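Local coordinates for protein probable glutamine synthetase (PDB 4HPP) that belongs to the glutamine synthetase family and binds a magnesium ion and glutamic acid in its catalytic domain, at residues G64-L69 and L96-G101; L249-G254 and K327-E332; V76-G81 and V164-Q169. One frame throughout, in Å; residues are numbered along the deposited sequence.

How the contacts relate
Starting from the N terminus, contact 1 opens at residues 64-69, where strand 66-78 begins, and contact 3 opens at 76-81, where the same strand runs out. The chain turns back along strand 89-97, and contact 1 closes a hairpin at 96-101. Contact 3 stays open until helix 159-169, closing at 164-169, so the two cross, with their nearest atoms about 12 Å apart. Contact 1 pairs two neighbouring strands of the N-terminal sheet; contact 3 ties the other end of strand 66-78 to the catalytic domain. Contact 2 comes later, in series with both, and closes a 72-residue excursion inside the catalytic domain between residues 249-254 and 327-332.

Contact 1 of 3, residues G64-L69 and L96-G101; sequences GDLRLL and LVETDG
Leu68 and Leu96 meet between neighbouring antiparallel strands, their side chains slanting past each other until Leu68 CD1 lies 3.7 Å from Leu96 CD2. They form a non-hydrogen-bonded pair. Leu66 joins the same face: its CD1 is 4.4 Å from Leu96 CD1, while its CD2 sits 3.6 Å from the carbonyl oxygen Val97 O. The two methyls of Leu96 share the work, CD2 taking Leu68 and CD1 taking Leu66.

The other face belongs to Arg67 and Val97, a hydrogen-bonded pair. Arg67 CB packs at 3.8 Å against Val97 CG2, the branch held between the backbone N and the carbonyl carbon of Val97. The same methyl has Leu69 CD2 on it at 4.4 Å. Beyond CB the arginine bends at chi2 (-50°) and again at chi3, carrying its end away from Val97, and NE gives its hydrogen bond to Ser37 O. Between the faces, Arg67 N donates to Val97 O (2.8 Å) in a nearly straight bond (172°), and Val97 N returns one to Arg67 O (2.9 Å). Arg67 O also takes a CA-H...O contact from Leu96 CA at 3.3 Å. Past the pairing, Glu98 to Gly101 form a type I turn.

Another subunit covers the Arg67 side, packing Val318 on Arg67 and Val320 on Leu69. Asp65 forms a salt bridge with Arg308 of that second subunit, and Arg308 is a residue of the glutamic acid pocket. The chemistry is therefore two-sided: two backbone bonds fix the hairpin, Leu66, Leu68 and Leu96 pack on one face against residues of the same chain such as Trp104 and Phe12, and the other face presents mixed apolar and charged groups to the neighbour.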
loop_
_atom_site.group_PDB
_atom_site.type_symbol
_atom_site.label_atom_id
_atom_site.label_comp_id
_atom_site.label_asym_id
_atom_site.label_seq_id
_atom_site.Cartn_x
_atom_site.Cartn_y
_atom_site.Cartn_z
ATOM N N GLY A 64 47.509 -7.138 -27.154
ATOM C CA GLY A 64 47.668 -7.292 -25.706
ATOM C C GLY A 64 46.910 -6.220 -24.958
ATOM O O GLY A 64 46.894 -5.069 -25.399
ATOM N N ASP A 65 46.279 -6.603 -23.841
ATOM C CA ASP A 65 45.475 -5.691 -23.004
ATOM C C ASP A 65 46.205 -4.577 -22.158
ATOM O O ASP A 65 47.418 -4.617 -21.973
ATOM C CB ASP A 65 44.396 -6.467 -22.212
ATOM C CG ASP A 65 44.964 -7.552 -21.307
ATOM O OD1 ASP A 65 46.095 -8.045 -21.545
ATOM O OD2 ASP A 65 44.239 -7.923 -20.352
ATOM N N LEU A 66 45.438 -3.589 -21.683
ATOM C CA LEU A 66 45.961 -2.318 -21.156
ATOM C C LEU A 66 45.739 -2.132 -19.646
ATOM O O LEU A 66 45.029 -2.903 -19.015
ATOM C CB LEU A 66 45.244 -1.156 -21.862
ATOM C CG LEU A 66 45.301 -0.981 -23.377
ATOM C CD1 LEU A 66 44.148 -0.140 -23.867
ATOM C CD2 LEU A 66 46.604 -0.344 -23.788
ATOM N N ARG A 67 46.318 -1.063 -19.087
ATOM C CA ARG A 67 46.007 -0.632 -17.736
ATOM C C ARG A 67 45.235 0.664 -17.790
ATOM O O ARG A 67 45.573 1.506 -18.577
ATOM C CB ARG A 67 47.257 -0.362 -16.923
ATOM C CG ARG A 67 48.179 -1.532 -16.735
ATOM C CD ARG A 67 47.463 -2.776 -16.242
ATOM N NE ARG A 67 46.829 -2.603 -14.942
ATOM C CZ ARG A 67 46.237 -3.597 -14.291
ATOM N NH1 ARG A 67 46.228 -4.807 -14.834
ATOM N NH2 ARG A 67 45.645 -3.385 -13.121
ATOM N N LEU A 68 44.215 0.790 -16.933
ATOM C CA LEU A 68 43.459 2.001 -16.724
ATOM C C LEU A 68 43.976 2.576 -15.413
ATOM O O LEU A 68 43.692 2.040 -14.324
ATOM C CB LEU A 68 41.956 1.702 -16.581
ATOM C CG LEU A 68 41.073 2.937 -16.323
ATOM C CD1 LEU A 68 41.438 4.047 -17.316
ATOM C CD2 LEU A 68 39.559 2.686 -16.360
ATOM N N LEU A 69 44.712 3.669 -15.533
ATOM C CA LEU A 69 45.514 4.203 -14.430
ATOM C C LEU A 69 44.850 5.456 -13.852
ATOM O O LEU A 69 44.956 6.522 -14.447
ATOM C CB LEU A 69 46.899 4.578 -14.962
ATOM C CG LEU A 69 48.089 4.253 -14.059
ATOM C CD1 LEU A 69 48.220 2.752 -13.920
ATOM C CD2 LEU A 69 49.352 4.851 -14.661
ATOM N N LEU A 96 44.557 5.446 -20.013
ATOM C CA LEU A 96 44.918 4.120 -20.542
ATOM C C LEU A 96 46.356 4.050 -21.026
ATOM O O LEU A 96 46.820 4.913 -21.792
ATOM C CB LEU A 96 44.002 3.759 -21.709
ATOM C CG LEU A 96 42.518 3.574 -21.398
ATOM C CD1 LEU A 96 41.709 3.337 -22.667
ATOM C CD2 LEU A 96 42.309 2.384 -20.483
ATOM N N VAL A 97 47.057 3.006 -20.598
ATOM C CA VAL A 97 48.495 2.854 -20.872
ATOM C C VAL A 97 48.776 1.386 -21.118
ATOM O O VAL A 97 48.006 0.564 -20.655
ATOM C CB VAL A 97 49.354 3.385 -19.697
ATOM C CG1 VAL A 97 48.995 4.827 -19.427
ATOM C CG2 VAL A 97 49.136 2.574 -18.415
ATOM N N GLU A 98 49.847 1.061 -21.854
ATOM C CA GLU A 98 50.276 -0.349 -22.078
ATOM C C GLU A 98 50.893 -0.875 -20.779
ATOM O O GLU A 98 51.091 -0.070 -19.872
ATOM C CB GLU A 98 51.220 -0.426 -23.278
ATOM C CG GLU A 98 50.488 -0.495 -24.639
ATOM C CD GLU A 98 50.841 0.653 -25.607
ATOM O OE1 GLU A 98 51.921 1.277 -25.460
ATOM O OE2 GLU A 98 50.041 0.952 -26.531
ATOM N N THR A 99 51.171 -2.181 -20.630
ATOM C CA THR A 99 51.482 -2.732 -19.247
ATOM C C THR A 99 52.742 -2.202 -18.517
ATOM O O THR A 99 52.835 -2.292 -17.281
ATOM C CB THR A 99 51.445 -4.295 -19.136
ATOM O OG1 THR A 99 52.084 -4.900 -20.266
ATOM C CG2 THR A 99 50.027 -4.821 -19.032
ATOM N N ASP A 100 53.682 -1.657 -19.295
ATOM C CA ASP A 100 54.975 -1.098 -18.820
ATOM C C ASP A 100 54.924 0.354 -18.315
ATOM O O ASP A 100 55.897 0.826 -17.711
ATOM C CB ASP A 100 56.036 -1.170 -19.952
ATOM C CG ASP A 100 55.479 -0.731 -21.324
ATOM O OD1 ASP A 100 55.949 -1.221 -22.354
ATOM O OD2 ASP A 100 54.556 0.094 -21.403
ATOM N N GLY A 101 53.817 1.058 -18.587
ATOM C CA GLY A 101 53.666 2.506 -18.298
ATOM C C GLY A 101 53.414 3.392 -19.524
ATOM O O GLY A 101 53.245 4.613 -19.407
#

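Contact 2 of 3, residues L249-G254 and K327-E332; sequences LLYEPG and KQYNLE
Tyr251 lays its CB over one face of the Tyr329 ring, a CH-pi contact with the carbon 3.7 Å from the ring centroid and 26° off the normal. The two rings themselves pair obliquely, with centroids 5.2 Å apart and planes at 43°; the nearest ring atoms are Tyr251 CD2 and Tyr329 CD1, at 3.6 Å. Tyr329 has CG anti to its backbone N (chi1 -174°), which swings the ring root toward the loop. On the Tyr251 ring, Pro253 CD from the same loop covers one face near the rim.

The remaining apolar contacts centre on Leu250. Its CB is 4.1 Å from Tyr329 CD2, and its CG lies 4.1 Å from Leu331 CD1, the two leucine side chains slanting across each other. The modelled spacing of their terminal methyls is too short to be trusted.

Tyr329 and Asn330 have polar partners elsewhere: Tyr329 OH makes a weak hydrogen bond to Asn257 O, and Asn330 OD1 accepts from His238 ND1. The loop that carries Leu250 and Tyr251 links strand 235-243 to helix 261-281, and it packs on Tyr329 and Leu331, the latter on strand 330-336, which is flanked in the catalytic-domain sheet by strands 235-243 and 312-315.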
loop_
_atom_site.group_PDB
_atom_site.type_symbol
_atom_site.label_atom_id
_atom_site.label_comp_id
_atom_site.label_asym_id
_atom_site.label_seq_id
_atom_site.Cartn_x
_atom_site.Cartn_y
_atom_site.Cartn_z
ATOM N N LEU A 249 44.118 36.621 -22.855
ATOM C CA LEU A 249 44.876 36.864 -24.076
ATOM C C LEU A 249 43.958 36.797 -25.290
ATOM O O LEU A 249 44.390 37.016 -26.427
ATOM C CB LEU A 249 46.021 35.848 -24.218
ATOM C CG LEU A 249 47.215 35.804 -23.240
ATOM C CD1 LEU A 249 47.894 34.438 -23.272
ATOM C CD2 LEU A 249 48.249 36.893 -23.513
ATOM N N LEU A 250 42.689 36.500 -25.048
ATOM C CA LEU A 250 41.715 36.515 -26.108
ATOM C C LEU A 250 41.232 37.936 -26.315
ATOM O O LEU A 250 40.735 38.275 -27.393
ATOM C CB LEU A 250 40.511 35.658 -25.732
ATOM C CG LEU A 250 40.509 34.205 -26.204
ATOM C CD1 LEU A 250 39.098 33.646 -26.164
ATOM C CD2 LEU A 250 41.075 34.071 -27.617
ATOM N N TYR A 251 41.351 38.762 -25.276
ATOM C CA TYR A 251 40.594 40.016 -25.242
ATOM C C TYR A 251 41.391 41.329 -25.173
ATOM O O TYR A 251 42.329 41.471 -24.385
ATOM C CB TYR A 251 39.520 39.920 -24.167
ATOM C CG TYR A 251 39.143 41.187 -23.434
ATOM C CD1 TYR A 251 39.918 41.659 -22.365
ATOM C CD2 TYR A 251 37.966 41.877 -23.759
ATOM C CE1 TYR A 251 39.555 42.808 -21.672
ATOM C CE2 TYR A 251 37.590 43.022 -23.075
ATOM C CZ TYR A 251 38.391 43.475 -22.031
ATOM O OH TYR A 251 38.034 44.605 -21.346
ATOM N N GLU A 252 40.971 42.271 -26.020
ATOM C CA GLU A 252 41.604 43.571 -26.193
ATOM C C GLU A 252 40.589 44.655 -26.521
ATOM O O GLU A 252 40.198 44.790 -27.690
ATOM C CB GLU A 252 42.566 43.511 -27.359
ATOM C CG GLU A 252 44.033 43.497 -26.998
ATOM C CD GLU A 252 44.839 43.966 -28.182
ATOM O OE1 GLU A 252 45.282 43.120 -28.994
ATOM O OE2 GLU A 252 44.960 45.197 -28.335
ATOM N N PRO A 253 40.195 45.467 -25.508
ATOM C CA PRO A 253 39.209 46.531 -25.758
ATOM C C PRO A 253 39.588 47.313 -27.007
ATOM O O PRO A 253 40.769 47.340 -27.371
ATOM C CB PRO A 253 39.335 47.440 -24.529
ATOM C CG PRO A 253 39.942 46.589 -23.465
ATOM C CD PRO A 253 40.788 45.559 -24.153
ATOM N N GLY A 254 38.614 47.916 -27.683
ATOM C CA GLY A 254 38.952 48.898 -28.717
ATOM C C GLY A 254 39.412 48.319 -30.042
ATOM O O GLY A 254 39.124 48.895 -31.093
ATOM N N LYS A 327 38.353 38.867 -17.855
ATOM C CA LYS A 327 38.416 37.542 -17.212
ATOM C C LYS A 327 37.185 36.705 -17.614
ATOM O O LYS A 327 37.264 35.483 -17.725
ATOM C CB LYS A 327 38.520 37.649 -15.667
ATOM C CG LYS A 327 39.936 37.835 -15.083
ATOM C CD LYS A 327 40.938 36.738 -15.488
ATOM C CE LYS A 327 41.710 36.131 -14.306
ATOM N NZ LYS A 327 42.696 37.029 -13.624
ATOM N N GLN A 328 36.060 37.377 -17.852
ATOM C CA GLN A 328 34.804 36.702 -18.188
ATOM C C GLN A 328 34.586 36.656 -19.705
ATOM O O GLN A 328 33.593 36.109 -20.186
ATOM C CB GLN A 328 33.616 37.376 -17.482
ATOM C CG GLN A 328 33.719 38.892 -17.458
ATOM C CD GLN A 328 32.386 39.611 -17.467
ATOM O OE1 GLN A 328 31.532 39.331 -18.310
ATOM N NE2 GLN A 328 32.221 40.587 -16.560
ATOM N N TYR A 329 35.523 37.234 -20.452
ATOM C CA TYR A 329 35.475 37.222 -21.906
ATOM C C TYR A 329 35.923 35.867 -22.433
ATOM O O TYR A 329 36.991 35.327 -22.058
ATOM C CB TYR A 329 36.379 38.298 -22.461
ATOM C CG TYR A 329 36.289 38.453 -23.951
ATOM C CD1 TYR A 329 35.439 39.422 -24.527
ATOM C CD2 TYR A 329 37.077 37.652 -24.794
ATOM C CE1 TYR A 329 35.377 39.583 -25.906
ATOM C CE2 TYR A 329 37.023 37.801 -26.165
ATOM C CZ TYR A 329 36.176 38.761 -26.716
ATOM O OH TYR A 329 36.154 38.865 -28.076
ATOM N N ASN A 330 35.095 35.317 -23.308
ATOM C CA ASN A 330 35.364 34.012 -23.808
ATOM C C ASN A 330 34.674 33.806 -25.140
ATOM O O ASN A 330 33.923 34.685 -25.603
ATOM C CB ASN A 330 34.978 32.934 -22.761
ATOM C CG ASN A 330 33.475 32.729 -22.640
ATOM O OD1 ASN A 330 32.818 32.156 -23.539
ATOM N ND2 ASN A 330 32.921 33.168 -21.519
ATOM N N LEU A 331 34.945 32.648 -25.736
ATOM C CA LEU A 331 34.293 32.210 -26.950
ATOM C C LEU A 331 33.595 30.858 -26.783
ATOM O O LEU A 331 34.176 29.841 -26.347
ATOM C CB LEU A 331 35.317 32.152 -28.094
ATOM C CG LEU A 331 35.874 33.504 -28.595
ATOM C CD1 LEU A 331 37.378 33.451 -28.776
ATOM C CD2 LEU A 331 35.215 33.809 -29.915
ATOM N N GLU A 332 32.354 30.857 -27.204
ATOM C CA GLU A 332 31.474 29.753 -27.115
ATOM C C GLU A 332 31.267 29.048 -28.478
ATOM O O GLU A 332 30.713 29.641 -29.430
ATOM C CB GLU A 332 30.158 30.290 -26.582
ATOM C CG GLU A 332 28.943 29.517 -27.021
ATOM C CD GLU A 332 27.770 29.724 -26.096
ATOM O OE1 GLU A 332 27.803 29.240 -24.936
ATOM O OE2 GLU A 332 26.803 30.352 -26.539
#

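Contact 3 of 3, residues V76-G81 and V164-Q169; sequences VRVEQG and VSALAQ
The last turn of helix 159-169 docks onto the end of strand 66-78 through Gln169, whose carboxamide meets the backbone of Glu79 and Gln80 just beyond the strand. Helix and strand axes come within 7.5 Å and run at 139° to one another. Gln169 stretches out beyond CG (chi2 170°), which carries CD over to the backbone of 76-81. OE1 accepts from Gln80 N at 3.0 Å in a nearly straight bond (173°), taken in the carbonyl plane on a lone pair. A second, weak bond reaches OE1 from Glu79 N at 2.9 Å. NE2 donates to Gln80 O at 2.8 Å, with the acceptor close to the amide plane, and also makes a weak bond to Ser165 OG one turn back in the helix.

One carboxamide thus serves both the N-H and the C=O of Gln80, much as a neighbouring strand would, and the two opposed bonds fix its rotation. This is an inter-domain joint: the strand belongs to the N-terminal sheet of the glutamine synthetase fold, the helix to the catalytic domain. Helix 196-216 backs it, with Val208 and Val212 against Ala166.

Val78 crosses the Gln169 side chain at about a right angle. Its CG1, anti to the backbone N, lies 3.5 Å from Gln169 OE1 and 4.1 Å from Ala166 CB. A water accepts from Arg77 N (3.0 Å) and donates to Gln169 O (2.8 Å), linking the strand backbone to the helix end. The charged groups turn away from the helix: Arg77 NH1 bridges to Glu79 OE2 from above the carboxylate plane, and that oxygen also holds Arg8. Leu4 of a third subunit packs on Gln169, and Arg3 of that subunit donates to Gly81 O.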
loop_
_atom_site.group_PDB
_atom_site.type_symbol
_atom_site.label_atom_id
_atom_site.label_comp_id
_atom_site.label_asym_id
_atom_site.label_seq_id
_atom_site.Cartn_x
_atom_site.Cartn_y
_atom_site.Cartn_z
ATOM N N VAL A 76 36.133 11.942 -7.722
ATOM C CA VAL A 76 34.803 12.446 -7.395
ATOM C C VAL A 76 34.207 11.667 -6.238
ATOM O O VAL A 76 34.232 10.446 -6.251
ATOM C CB VAL A 76 33.871 12.402 -8.633
ATOM C CG1 VAL A 76 32.435 12.789 -8.266
ATOM C CG2 VAL A 76 34.391 13.422 -9.626
ATOM N N ARG A 77 33.687 12.378 -5.241
ATOM C CA ARG A 77 33.136 11.762 -4.048
ATOM C C ARG A 77 31.819 12.440 -3.799
ATOM O O ARG A 77 31.818 13.590 -3.364
ATOM C CB ARG A 77 34.010 12.066 -2.797
ATOM C CG ARG A 77 35.369 11.389 -2.576
ATOM C CD ARG A 77 35.357 10.994 -1.091
ATOM N NE ARG A 77 36.521 11.353 -0.243
ATOM C CZ ARG A 77 36.685 10.999 1.055
ATOM N NH1 ARG A 77 35.777 10.255 1.711
ATOM N NH2 ARG A 77 37.772 11.392 1.724
ATOM N N VAL A 78 30.703 11.755 -4.037
ATOM C CA VAL A 78 29.391 12.281 -3.614
ATOM C C VAL A 78 28.932 11.322 -2.542
ATOM O O VAL A 78 28.577 10.163 -2.835
ATOM C CB VAL A 78 28.322 12.282 -4.747
ATOM C CG1 VAL A 78 26.970 12.793 -4.237
ATOM C CG2 VAL A 78 28.830 12.972 -6.054
ATOM N N GLU A 79 28.940 11.800 -1.296
ATOM C CA GLU A 79 28.664 10.946 -0.158
ATOM C C GLU A 79 27.184 10.764 -0.002
ATOM O O GLU A 79 26.723 9.694 0.387
ATOM C CB GLU A 79 29.292 11.534 1.106
ATOM C CG GLU A 79 30.819 11.711 0.937
ATOM C CD GLU A 79 31.587 10.377 0.990
ATOM O OE1 GLU A 79 31.029 9.414 1.548
ATOM O OE2 GLU A 79 32.736 10.258 0.465
ATOM N N GLN A 80 26.410 11.793 -0.311
ATOM C CA GLN A 80 24.976 11.651 -0.075
ATOM C C GLN A 80 24.139 12.212 -1.172
ATOM O O GLN A 80 24.405 13.334 -1.640
ATOM C CB GLN A 80 24.601 12.353 1.187
ATOM C CG GLN A 80 24.532 11.401 2.354
ATOM C CD GLN A 80 24.482 12.175 3.626
ATOM O OE1 GLN A 80 25.462 12.816 3.983
ATOM N NE2 GLN A 80 23.325 12.178 4.285
ATOM N N GLY A 81 23.125 11.455 -1.576
ATOM C CA GLY A 81 22.188 11.969 -2.562
ATOM C C GLY A 81 20.786 11.861 -2.024
ATOM O O GLY A 81 20.600 11.582 -0.844
ATOM N N VAL A 164 22.246 20.250 -7.565
ATOM C CA VAL A 164 23.280 21.216 -7.147
ATOM C C VAL A 164 24.099 20.727 -5.951
ATOM O O VAL A 164 25.329 20.823 -5.923
ATOM C CB VAL A 164 22.671 22.636 -6.963
ATOM C CG1 VAL A 164 23.696 23.613 -6.449
ATOM C CG2 VAL A 164 22.178 23.108 -8.326
ATOM N N SER A 165 23.460 20.086 -5.008
ATOM C CA SER A 165 24.230 19.649 -3.843
ATOM C C SER A 165 25.148 18.513 -4.226
ATOM O O SER A 165 26.372 18.531 -3.923
ATOM C CB SER A 165 23.295 19.308 -2.721
ATOM O OG SER A 165 23.827 18.296 -1.940
ATOM N N ALA A 166 24.601 17.532 -4.944
ATOM C CA ALA A 166 25.448 16.440 -5.489
ATOM C C ALA A 166 26.635 16.950 -6.362
ATOM O O ALA A 166 27.781 16.534 -6.164
ATOM C CB ALA A 166 24.603 15.440 -6.220
ATOM N N LEU A 167 26.376 17.904 -7.259
ATOM C CA LEU A 167 27.444 18.474 -8.059
ATOM C C LEU A 167 28.422 19.241 -7.132
ATOM O O LEU A 167 29.647 19.051 -7.264
ATOM C CB LEU A 167 26.916 19.322 -9.213
ATOM C CG LEU A 167 26.018 18.646 -10.286
ATOM C CD1 LEU A 167 25.204 19.682 -11.053
ATOM C CD2 LEU A 167 26.750 17.734 -11.283
ATOM N N ALA A 168 27.923 20.048 -6.177
ATOM C CA ALA A 168 28.872 20.656 -5.159
ATOM C C ALA A 168 29.766 19.647 -4.463
ATOM O O ALA A 168 31.031 19.807 -4.497
ATOM C CB ALA A 168 28.195 21.559 -4.132
ATOM N N GLN A 169 29.141 18.599 -3.896
ATOM C CA GLN A 169 29.935 17.535 -3.288
ATOM C C GLN A 169 30.890 16.935 -4.267
ATOM O O GLN A 169 31.928 16.514 -3.884
ATOM C CB GLN A 169 29.091 16.379 -2.762
ATOM C CG GLN A 169 28.081 16.679 -1.665
ATOM C CD GLN A 169 27.202 15.509 -1.449
ATOM O OE1 GLN A 169 27.706 14.380 -1.255
ATOM N NE2 GLN A 169 25.858 15.708 -1.638
HETATM O O HOH W 1 34.364 15.248 -4.635
#